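Long-range contacts in uncharacterized protein (Bacteroides uniformis, PDB 4IYK), which is of unknown function but is a putative carbohydrate-binding protein, with a transthyretin-like domain followed by an E-set-like domain: residues Asn38-Arg43 with Val75-Gly80; Asn81-Glu86 with Ile104-Val109; Ala123-Glu128 with Tyr178-Asp183; Glu138-Ala143 with Gly160-Val165. One frame throughout, in Å; residues are numbered along the deposited sequence.

Contact 1. Residues Asn38-Arg43 with Val75-Gly80; sequences NAIKVR and VRFENG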
# COMPACT_ATOMS: atom_id res chain seq x y z
N ASN A 38 -1.84 -6.50 0.61
CA ASN A 38 -2.98 -6.94 -0.20
C ASN A 38 -2.66 -8.23 -0.92
O ASN A 38 -1.50 -8.51 -1.21
CB ASN A 38 -3.36 -5.85 -1.23
CG ASN A 38 -3.98 -4.61 -0.64
OD1 ASN A 38 -4.53 -4.63 0.47
ND2 ASN A 38 -3.94 -3.49 -1.40
N ALA A 39 -3.69 -8.98 -1.26
CA ALA A 39 -3.54 -10.24 -1.98
C ALA A 39 -4.84 -10.62 -2.65
O ALA A 39 -5.91 -10.26 -2.17
CB ALA A 39 -3.10 -11.35 -1.01
N ILE A 40 -4.74 -11.34 -3.76
CA ILE A 40 -5.87 -11.88 -4.50
C ILE A 40 -6.03 -13.34 -4.09
O ILE A 40 -5.17 -14.15 -4.43
CB ILE A 40 -5.68 -11.72 -6.04
CG1 ILE A 40 -5.38 -10.26 -6.46
CG2 ILE A 40 -6.90 -12.31 -6.79
CD1 ILE A 40 -4.95 -10.13 -7.89
N LYS A 41 -7.11 -13.69 -3.35
CA LYS A 41 -7.37 -15.08 -2.97
C LYS A 41 -8.36 -15.65 -3.97
O LYS A 41 -9.41 -15.05 -4.21
CB LYS A 41 -7.86 -15.23 -1.52
CG LYS A 41 -6.80 -14.91 -0.48
CD LYS A 41 -7.28 -15.11 0.95
CE LYS A 41 -6.19 -14.72 1.93
NZ LYS A 41 -6.39 -15.34 3.27
N VAL A 42 -8.01 -16.76 -4.61
CA VAL A 42 -8.89 -17.36 -5.62
C VAL A 42 -9.22 -18.80 -5.25
O VAL A 42 -8.44 -19.47 -4.56
CB VAL A 42 -8.34 -17.26 -7.08
CG1 VAL A 42 -8.11 -15.81 -7.50
CG2 VAL A 42 -7.06 -18.07 -7.26
N ARG A 43 -10.37 -19.26 -5.72
CA ARG A 43 -10.86 -20.62 -5.55
C ARG A 43 -11.44 -21.08 -6.88
O ARG A 43 -12.42 -20.50 -7.35
CB ARG A 43 -11.89 -20.70 -4.41
CG ARG A 43 -12.38 -22.12 -4.11
CD ARG A 43 -13.34 -22.17 -2.93
NE ARG A 43 -12.68 -21.86 -1.66
CZ ARG A 43 -13.31 -21.71 -0.50
NH1 ARG A 43 -14.63 -21.84 -0.43
NH2 ARG A 43 -12.63 -21.44 0.60
N VAL A 75 -13.21 -15.05 -6.54
CA VAL A 75 -12.10 -14.20 -6.07
C VAL A 75 -12.52 -13.58 -4.74
O VAL A 75 -13.67 -13.19 -4.58
CB VAL A 75 -11.67 -13.12 -7.12
CG1 VAL A 75 -10.57 -12.20 -6.58
CG2 VAL A 75 -11.23 -13.76 -8.43
N ARG A 76 -11.59 -13.48 -3.80
CA ARG A 76 -11.85 -12.94 -2.48
C ARG A 76 -10.74 -11.98 -2.03
O ARG A 76 -9.56 -12.32 -2.11
CB ARG A 76 -11.97 -14.11 -1.49
CG ARG A 76 -12.43 -13.75 -0.10
CD ARG A 76 -12.56 -15.00 0.74
NE ARG A 76 -13.74 -15.80 0.39
CZ ARG A 76 -14.93 -15.65 0.94
NH1 ARG A 76 -15.13 -14.73 1.88
NH2 ARG A 76 -15.95 -16.43 0.57
N PHE A 77 -11.14 -10.81 -1.51
CA PHE A 77 -10.22 -9.83 -0.91
C PHE A 77 -10.54 -9.70 0.56
O PHE A 77 -11.69 -9.47 0.92
CB PHE A 77 -10.33 -8.47 -1.59
CG PHE A 77 -9.85 -8.46 -3.01
CD1 PHE A 77 -8.49 -8.39 -3.30
CD2 PHE A 77 -10.75 -8.55 -4.06
CE1 PHE A 77 -8.04 -8.39 -4.62
CE2 PHE A 77 -10.29 -8.55 -5.38
CZ PHE A 77 -8.95 -8.47 -5.65
N GLU A 78 -9.53 -9.90 1.41
CA GLU A 78 -9.64 -9.79 2.86
C GLU A 78 -8.31 -9.37 3.47
O GLU A 78 -7.26 -9.60 2.87
CB GLU A 78 -10.13 -11.09 3.49
CG GLU A 78 -9.33 -12.34 3.14
CD GLU A 78 -9.84 -13.65 3.73
OE1 GLU A 78 -11.05 -13.74 4.05
OE2 GLU A 78 -9.03 -14.59 3.85
N ASN A 79 -8.37 -8.78 4.68
CA ASN A 79 -7.24 -8.34 5.50
C ASN A 79 -6.23 -7.46 4.74
O ASN A 79 -5.02 -7.61 4.89
CB ASN A 79 -6.54 -9.55 6.13
CG ASN A 79 -7.46 -10.30 7.05
OD1 ASN A 79 -8.04 -9.75 7.99
ND2 ASN A 79 -7.68 -11.55 6.75
N GLY A 80 -6.75 -6.56 3.92
CA GLY A 80 -5.94 -5.67 3.12
C GLY A 80 -6.01 -4.25 3.61
O GLY A 80 -6.21 -4.01 4.80
O HOH W 1 -6.25 -8.15 0.49
O HOH W 2 -7.12 -11.32 -0.05
O HOH W 3 -6.37 -12.56 4.85
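Lys41 and Arg76 form an antiparallel hydrogen-bonded pair: Lys41 N donates to Arg76 O at 3.1 Å, and Arg76 N donates to Lys41 O at 2.7 Å. Further toward Asn38 the backbones are joined through water instead, one molecule linking Ala39 N with Glu78 O and a second linking Ala39 O with Glu78 N. Asn38 OD1 lies 3.2 Å from Gly80 CA and accepts from Asn81 N.

Charge supplies a second link. The extended chain of Lys41 crosses Glu78 at about a right angle and brings NZ to 2.8 Å from Glu78 OE2, a salt bridge made through the anti lone pair. A third water joins NZ to Asn79 ND2. Arg76, on the same face as Lys41, turns its guanidinium to Glu86.

The other face is apolar. Val42 and Val75 lie side by side, CG1 of the first 3.8 Å from CG2 of the second. With Ile40 CG1 beside its backbone N (chi1 -54°), CG2 reaches Val75 CG1 at 3.7 Å while CG1 itself meets Phe77 CE1 at 3.7 Å. The Phe77 ring also makes edge-to-face contacts with Phe82 and Phe101.

Strand 40-44 runs between 53-55 and 67-77, and Ile40 and Val75 pack on Phe101 of strand 95-103, a strand outside this sheet; such an antiparallel sheet with one apolar face is consistent with a transthyretin-like beta-sandwich.

Contact 2. Residues Asn81-Glu86 with Ile104-Val109; sequences NFYPFE and IPYIRV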
# COMPACT_ATOMS: atom_id res chain seq x y z
N ASN A 81 -5.84 -3.30 2.70
CA ASN A 81 -5.91 -1.88 3.01
C ASN A 81 -7.11 -1.22 2.29
O ASN A 81 -7.17 0.01 2.15
CB ASN A 81 -4.58 -1.18 2.68
CG ASN A 81 -4.20 -1.12 1.23
OD1 ASN A 81 -5.02 -1.41 0.32
ND2 ASN A 81 -2.99 -0.60 0.98
N PHE A 82 -8.05 -2.05 1.84
CA PHE A 82 -9.28 -1.59 1.22
C PHE A 82 -10.41 -2.46 1.71
O PHE A 82 -10.15 -3.57 2.22
CB PHE A 82 -9.19 -1.53 -0.31
CG PHE A 82 -8.82 -2.81 -1.02
CD1 PHE A 82 -9.79 -3.77 -1.32
CD2 PHE A 82 -7.53 -3.02 -1.49
CE1 PHE A 82 -9.45 -4.94 -2.00
CE2 PHE A 82 -7.19 -4.19 -2.18
CZ PHE A 82 -8.16 -5.13 -2.44
N TYR A 83 -11.65 -1.96 1.61
CA TYR A 83 -12.83 -2.70 2.08
C TYR A 83 -12.96 -4.05 1.35
O TYR A 83 -12.83 -4.10 0.11
CB TYR A 83 -14.13 -1.88 1.96
CG TYR A 83 -14.29 -0.88 3.08
CD1 TYR A 83 -13.73 0.39 3.00
CD2 TYR A 83 -14.96 -1.23 4.25
CE1 TYR A 83 -13.89 1.32 4.03
CE2 TYR A 83 -15.11 -0.32 5.30
CZ TYR A 83 -14.53 0.94 5.20
OH TYR A 83 -14.67 1.85 6.22
N PRO A 84 -13.12 -5.14 2.14
CA PRO A 84 -13.25 -6.48 1.56
C PRO A 84 -14.50 -6.65 0.70
O PRO A 84 -15.52 -5.99 0.89
CB PRO A 84 -13.34 -7.38 2.80
CG PRO A 84 -13.92 -6.52 3.85
CD PRO A 84 -13.24 -5.20 3.61
N PHE A 85 -14.39 -7.56 -0.25
CA PHE A 85 -15.44 -7.96 -1.17
C PHE A 85 -15.02 -9.22 -1.90
O PHE A 85 -13.85 -9.62 -1.87
CB PHE A 85 -15.81 -6.83 -2.19
CG PHE A 85 -14.72 -6.44 -3.17
CD1 PHE A 85 -13.77 -5.48 -2.84
CD2 PHE A 85 -14.69 -6.98 -4.45
CE1 PHE A 85 -12.78 -5.11 -3.74
CE2 PHE A 85 -13.71 -6.59 -5.36
CZ PHE A 85 -12.75 -5.67 -5.00
N GLU A 86 -15.99 -9.80 -2.60
CA GLU A 86 -15.81 -10.97 -3.42
C GLU A 86 -16.21 -10.68 -4.86
O GLU A 86 -17.10 -9.86 -5.10
CB GLU A 86 -16.68 -12.10 -2.88
CG GLU A 86 -15.94 -13.19 -2.16
CD GLU A 86 -16.78 -14.43 -1.94
OE1 GLU A 86 -17.86 -14.32 -1.31
OE2 GLU A 86 -16.36 -15.51 -2.41
N ILE A 104 -12.33 0.48 -2.43
CA ILE A 104 -12.48 1.63 -1.54
C ILE A 104 -11.36 1.52 -0.54
O ILE A 104 -11.47 0.68 0.37
CB ILE A 104 -13.89 1.73 -0.84
CG1 ILE A 104 -15.04 1.86 -1.86
CG2 ILE A 104 -13.92 2.87 0.21
CD1 ILE A 104 -16.46 1.54 -1.28
N PRO A 105 -10.25 2.31 -0.68
CA PRO A 105 -9.17 2.24 0.33
C PRO A 105 -9.68 2.77 1.66
O PRO A 105 -10.63 3.58 1.66
CB PRO A 105 -8.08 3.15 -0.25
CG PRO A 105 -8.78 4.11 -1.12
CD PRO A 105 -10.00 3.39 -1.67
N TYR A 106 -9.11 2.34 2.78
CA TYR A 106 -9.56 2.89 4.07
C TYR A 106 -9.17 4.36 4.17
O TYR A 106 -9.95 5.18 4.64
CB TYR A 106 -8.96 2.08 5.24
CG TYR A 106 -9.36 0.62 5.22
CD1 TYR A 106 -10.70 0.24 5.12
CD2 TYR A 106 -8.40 -0.39 5.33
CE1 TYR A 106 -11.07 -1.10 5.09
CE2 TYR A 106 -8.76 -1.73 5.30
CZ TYR A 106 -10.10 -2.09 5.18
OH TYR A 106 -10.48 -3.40 5.14
N ILE A 107 -7.98 4.69 3.67
CA ILE A 107 -7.42 6.03 3.68
C ILE A 107 -6.78 6.35 2.32
O ILE A 107 -6.07 5.51 1.77
CB ILE A 107 -6.35 6.16 4.83
CG1 ILE A 107 -7.01 6.02 6.23
CG2 ILE A 107 -5.51 7.46 4.71
CD1 ILE A 107 -6.03 5.95 7.37
N ARG A 108 -6.96 7.61 1.86
CA ARG A 108 -6.27 8.14 0.68
C ARG A 108 -5.24 9.17 1.16
O ARG A 108 -5.60 10.04 1.94
CB ARG A 108 -7.27 8.81 -0.28
CG ARG A 108 -8.20 7.86 -1.00
CD ARG A 108 -9.18 8.60 -1.91
NE ARG A 108 -10.09 7.62 -2.50
CZ ARG A 108 -11.32 7.36 -2.09
NH1 ARG A 108 -11.89 8.11 -1.15
NH2 ARG A 108 -12.03 6.39 -2.65
N VAL A 109 -3.97 9.06 0.72
CA VAL A 109 -2.98 10.08 1.09
C VAL A 109 -3.09 11.20 0.06
O VAL A 109 -2.97 10.94 -1.13
CB VAL A 109 -1.54 9.55 1.24
CG1 VAL A 109 -0.60 10.68 1.62
CG2 VAL A 109 -1.47 8.43 2.26
O HOH W 4 -13.26 -2.11 -1.61
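Phe82 and Pro105 form a single backbone bridge beside the crossing from strand 95-103 of the transthyretin-like domain to strand 107-117 of the E-set-like one. Two bonds flank it: Tyr83 N to Ile104 O at 2.9 Å, and Tyr106 N to Asn81 O at 3.1 Å.

The Tyr106 side chain lies across this bridge. Its CB is 4.1 Å from Asn81 O. CG, also near Asn81 O, stands anti to the carbonyl carbon (chi1 -60°), and the ring beyond it lies against the backbone of Asn81 and Phe82. On that side CD2 is 3.4 Å from Asn81 C, and CE2 meets Phe82 N at 3.5 Å. Phe82 CA lies over the centre of one ring face. Along the other side, CD1 and CE1 turn to Tyr83: CE1 stands 3.6 Å above the centre of that ring, a T-shaped pair with planes at 71° in which Tyr106 gives the edge. Tyr83 OH bonds to Glu133 and Tyr106 packs on Ala205 and Asn216, all of the second domain, so both rings lean on it. CZ nears Phe82 O, and at the tip, Tyr106 OH sits 2.9 Å from Phe82 O and 3.6 Å from Pro84 CD.

Contact 3. Residues Ala123-Glu128 with Tyr178-Asp183; sequences ATFSLE and YTLSID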
# COMPACT_ATOMS: atom_id res chain seq x y z
N ALA A 123 8.31 15.00 5.10
CA ALA A 123 7.11 14.58 4.40
C ALA A 123 5.93 15.44 4.86
O ALA A 123 5.81 15.71 6.05
CB ALA A 123 6.83 13.10 4.67
N THR A 124 5.14 15.95 3.91
CA THR A 124 3.94 16.75 4.18
C THR A 124 2.82 16.15 3.36
O THR A 124 3.05 15.69 2.24
CB THR A 124 4.14 18.25 3.94
OG1 THR A 124 4.54 18.47 2.59
CG2 THR A 124 5.13 18.88 4.92
N PHE A 125 1.62 16.10 3.95
CA PHE A 125 0.47 15.44 3.34
C PHE A 125 -0.81 15.67 4.14
O PHE A 125 -0.78 16.10 5.29
CB PHE A 125 0.73 13.90 3.20
CG PHE A 125 1.02 13.17 4.50
CD1 PHE A 125 2.31 13.18 5.05
CD2 PHE A 125 0.02 12.48 5.18
CE1 PHE A 125 2.57 12.52 6.25
CE2 PHE A 125 0.30 11.81 6.38
CZ PHE A 125 1.57 11.82 6.90
N SER A 126 -1.92 15.33 3.50
CA SER A 126 -3.26 15.32 4.05
C SER A 126 -3.81 13.92 3.89
O SER A 126 -3.26 13.12 3.13
CB SER A 126 -4.14 16.35 3.32
OG SER A 126 -3.90 17.64 3.86
N LEU A 127 -4.93 13.64 4.55
CA LEU A 127 -5.58 12.33 4.51
C LEU A 127 -7.06 12.48 4.29
O LEU A 127 -7.68 13.45 4.74
CB LEU A 127 -5.33 11.52 5.79
CG LEU A 127 -3.87 11.21 6.16
CD1 LEU A 127 -3.79 10.57 7.53
CD2 LEU A 127 -3.20 10.32 5.15
N GLU A 128 -7.63 11.50 3.61
CA GLU A 128 -9.04 11.42 3.30
C GLU A 128 -9.52 10.02 3.68
O GLU A 128 -8.87 9.04 3.35
CB GLU A 128 -9.20 11.73 1.82
CG GLU A 128 -10.61 11.77 1.28
CD GLU A 128 -10.58 12.03 -0.21
OE1 GLU A 128 -10.00 13.06 -0.62
OE2 GLU A 128 -11.07 11.17 -0.97
N TYR A 178 -0.31 17.00 7.94
CA TYR A 178 0.59 16.17 8.74
C TYR A 178 2.02 16.37 8.26
O TYR A 178 2.24 16.57 7.08
CB TYR A 178 0.18 14.70 8.66
CG TYR A 178 -1.15 14.38 9.30
CD1 TYR A 178 -1.24 14.06 10.65
CD2 TYR A 178 -2.33 14.36 8.55
CE1 TYR A 178 -2.46 13.74 11.24
CE2 TYR A 178 -3.55 14.06 9.13
CZ TYR A 178 -3.61 13.74 10.48
OH TYR A 178 -4.81 13.43 11.08
N THR A 179 2.98 16.34 9.20
CA THR A 179 4.42 16.45 8.90
C THR A 179 5.17 15.32 9.60
O THR A 179 4.95 15.10 10.80
CB THR A 179 4.97 17.84 9.32
OG1 THR A 179 4.24 18.86 8.63
CG2 THR A 179 6.46 18.01 9.03
N LEU A 180 6.04 14.62 8.86
CA LEU A 180 6.95 13.58 9.38
C LEU A 180 8.36 13.94 8.93
O LEU A 180 8.53 14.58 7.90
CB LEU A 180 6.55 12.14 8.96
CG LEU A 180 5.16 11.68 9.46
CD1 LEU A 180 4.68 10.49 8.68
CD2 LEU A 180 5.14 11.41 10.99
N SER A 181 9.36 13.59 9.74
CA SER A 181 10.75 13.96 9.51
C SER A 181 11.72 12.84 9.79
O SER A 181 11.53 12.08 10.76
CB SER A 181 11.14 15.12 10.44
OG SER A 181 10.65 16.37 9.98
N ILE A 182 12.83 12.83 9.02
CA ILE A 182 13.99 11.97 9.24
C ILE A 182 15.23 12.88 9.24
O ILE A 182 15.48 13.58 8.26
CB ILE A 182 14.14 10.79 8.25
CG1 ILE A 182 12.88 9.87 8.26
CG2 ILE A 182 15.41 9.97 8.60
CD1 ILE A 182 12.68 9.10 6.95
N ASP A 183 15.99 12.89 10.35
CA ASP A 183 17.23 13.65 10.44
C ASP A 183 18.32 12.74 9.88
O ASP A 183 18.53 11.66 10.41
CB ASP A 183 17.53 14.07 11.91
CG ASP A 183 18.78 14.94 12.07
OD1 ASP A 183 19.88 14.48 11.71
OD2 ASP A 183 18.66 16.04 12.59
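In an antiparallel three-stranded sheet, strand 120-129 is the middle member and 178-183 an outer one, and Ala123 to Phe125 pair with Leu180 to Tyr178. The N-to-C directions of 123-128 and 178-183 differ by 158°. Two hydrogen-bonded pairs bracket a non-hydrogen-bonded one. In the first, Ala123 N reaches Leu180 O at 2.8 Å and Leu180 N reaches Ala123 O at 3.0 Å. In the second, Phe125 N gives a longer bond of 3.2 Å to Tyr178 O, while Tyr178 N meets Phe125 O at 2.8 Å. Between them Thr124 and Thr179 lie side by side on one face, CG2 of Thr124 3.8 Å from OG1 of Thr179.

The opposite face is turned inward. This is consistent with the immunoglobulin-like beta-sandwich of the E-set clan: Ile139 of strand 135-144 and Ile201 of strand 196-206 pack against it. Here Phe125 CG takes the crowded position between backbone N and carbonyl carbon (chi1 58°), and its ring runs across toward the neighbouring strand. Tyr178 CB rests over that ring in a CH-pi contact, 3.8 Å from the centroid. The two aromatic planes differ by just 19° but are slid apart, so they barely overlap. At the Phe125 edge, CE1 meets Leu180 CD1 at 3.8 Å. An alanine at Phe125 would probably open a gap beneath Tyr178 CB and Leu180 CD1, both left without the ring they touch. Crossing the Tyr178 side chain at about a right angle, Leu127 brings CD1 to 3.8 Å from CE2.

Contact 4. Residues Glu138-Ala143 with Gly160-Val165; sequences EIQLFA and GTDKQV. With EDO (1,2-ethanediol), chain F.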
# COMPACT_ATOMS: atom_id res chain seq x y z
N GLU A 138 -2.13 5.17 12.82
CA GLU A 138 -0.71 5.51 12.66
C GLU A 138 -0.38 6.25 11.36
O GLU A 138 -1.04 6.03 10.34
CB GLU A 138 0.17 4.23 12.68
CG GLU A 138 0.17 3.42 13.97
CD GLU A 138 0.95 2.12 13.93
OE1 GLU A 138 1.88 2.00 13.09
OE2 GLU A 138 0.65 1.21 14.74
N ILE A 139 0.71 7.04 11.38
CA ILE A 139 1.31 7.68 10.20
C ILE A 139 2.83 7.42 10.28
O ILE A 139 3.41 7.40 11.38
CB ILE A 139 0.96 9.18 9.93
CG1 ILE A 139 1.32 10.09 11.13
CG2 ILE A 139 -0.52 9.33 9.49
CD1 ILE A 139 1.44 11.61 10.81
N GLN A 140 3.45 7.16 9.12
CA GLN A 140 4.86 6.85 9.09
C GLN A 140 5.47 7.15 7.75
O GLN A 140 4.85 6.94 6.70
CB GLN A 140 5.09 5.37 9.45
CG GLN A 140 6.57 5.01 9.63
CD GLN A 140 6.76 3.76 10.45
OE1 GLN A 140 5.82 3.09 10.85
NE2 GLN A 140 7.98 3.37 10.65
N LEU A 141 6.72 7.65 7.80
CA LEU A 141 7.56 7.89 6.65
C LEU A 141 8.54 6.73 6.57
O LEU A 141 9.52 6.69 7.31
CB LEU A 141 8.27 9.27 6.70
CG LEU A 141 9.16 9.63 5.49
CD1 LEU A 141 8.38 9.60 4.16
CD2 LEU A 141 9.82 11.02 5.69
N PHE A 142 8.22 5.74 5.72
CA PHE A 142 9.08 4.57 5.57
C PHE A 142 10.25 4.89 4.67
O PHE A 142 10.11 5.65 3.72
CB PHE A 142 8.31 3.35 5.03
CG PHE A 142 7.19 2.92 5.95
CD1 PHE A 142 7.46 2.15 7.08
CD2 PHE A 142 5.88 3.32 5.71
CE1 PHE A 142 6.42 1.73 7.93
CE2 PHE A 142 4.84 2.91 6.56
CZ PHE A 142 5.12 2.14 7.68
N ALA A 143 11.41 4.30 4.97
CA ALA A 143 12.62 4.45 4.16
C ALA A 143 13.29 3.10 3.87
O ALA A 143 13.37 2.24 4.76
CB ALA A 143 13.61 5.38 4.88
N GLY A 160 12.33 9.27 16.35
CA GLY A 160 10.88 9.15 16.55
C GLY A 160 9.97 10.04 15.72
O GLY A 160 8.75 9.84 15.75
N THR A 161 10.52 11.02 14.99
CA THR A 161 9.73 11.99 14.18
C THR A 161 9.25 11.38 12.82
O THR A 161 8.49 12.03 12.10
CB THR A 161 10.58 13.26 13.92
OG1 THR A 161 11.84 12.85 13.44
CG2 THR A 161 10.79 14.08 15.18
N ASP A 162 9.73 10.17 12.47
CA ASP A 162 9.37 9.48 11.23
C ASP A 162 8.05 8.72 11.36
O ASP A 162 7.55 8.18 10.38
CB ASP A 162 10.49 8.49 10.83
CG ASP A 162 10.79 7.47 11.92
OD1 ASP A 162 11.11 7.90 13.06
OD2 ASP A 162 10.70 6.24 11.64
N LYS A 163 7.51 8.64 12.60
CA LYS A 163 6.31 7.89 12.91
C LYS A 163 5.51 8.52 14.05
O LYS A 163 6.09 8.99 15.03
CB LYS A 163 6.73 6.45 13.29
CG LYS A 163 5.59 5.49 13.65
CD LYS A 163 6.12 4.15 14.14
CE LYS A 163 5.00 3.15 14.31
NZ LYS A 163 5.46 1.88 14.91
N GLN A 164 4.17 8.51 13.93
CA GLN A 164 3.28 8.99 14.99
C GLN A 164 2.13 8.01 15.18
O GLN A 164 1.56 7.50 14.20
CB GLN A 164 2.76 10.41 14.75
CG GLN A 164 2.21 11.04 16.04
CD GLN A 164 1.55 12.38 15.88
OE1 GLN A 164 1.40 12.90 14.77
NE2 GLN A 164 1.12 12.97 17.00
N VAL A 165 1.85 7.68 16.46
CA VAL A 165 0.80 6.73 16.84
C VAL A 165 -0.28 7.52 17.56
O VAL A 165 0.02 8.37 18.42
CB VAL A 165 1.32 5.53 17.67
CG1 VAL A 165 0.19 4.58 18.10
CG2 VAL A 165 2.40 4.75 16.90
C1 EDO F . 1.13 5.58 21.69
O1 EDO F . 0.46 4.33 21.66
C2 EDO F . 0.17 6.68 21.21
O2 EDO F . 0.80 7.95 21.27
O HOH W 5 3.13 0.33 16.04
O HOH W 6 10.10 4.99 9.40
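The amide of Gln140 carries CG and CD of Lys163 over one of its faces, both 3.8 Å from Gln140 CD. Gln140 CG in turn lies 3.6 Å above the Phe142 ring, offset toward its rim. The Asp162 carboxylate is turned 77° from the amide plane, and a water joins the two groups: Gln140 NE2 donates to it at 2.9 Å, and it donates to Asp162 OD2 at 2.6 Å and to Leu141 O. An alanine in place of Gln140 would probably deprive this water of its amide donor and leave the middle of the Lys163 chain without the amide it lies on.

Segments 138-143 and 163-165 run antiparallel, at 170°. Ile139 and Gln164 exchange two backbone hydrogen bonds, and Leu141 N reaches Asp162 O, of the third residue in a type I turn, at 2.8 Å. Ile139 faces inward to the E-set-like sandwich, onto Leu180. A 1,2-ethanediol, probably from the crystallisation liquor, donates from O2 to Val165 O at 3.0 Å.

Lys163 NZ, 4.0 Å from Glu138 OE1, is too far for a salt bridge but shares a water with Glu138 OE2. The polar ends are thus linked through water, while the Lys163 chain packs directly on the amide.

Overall arrangement
Contact 1 is buried and lies in the sheet of the transthyretin-like domain; contacts 3 and 4 are partly buried and belong to the E-set-like domain, on the other side of the chain's centre, their centres about 30 and 27 Å from that of contact 1. Contact 2 is the joint. It touches contact 1 through neighbouring strands 67-77 and 85-92, and contact 3 through 107-117 and 120-129, where Arg108 bridges to Glu128. Contacts 3 and 4, about 8 Å apart between centres, sit in the two facing sheets of one sandwich, meeting at Leu180. Direct salt bridging marks contact 1, one edge-to-face pair contact 2, CH-pi and aliphatic packing contact 3 and water links contact 4.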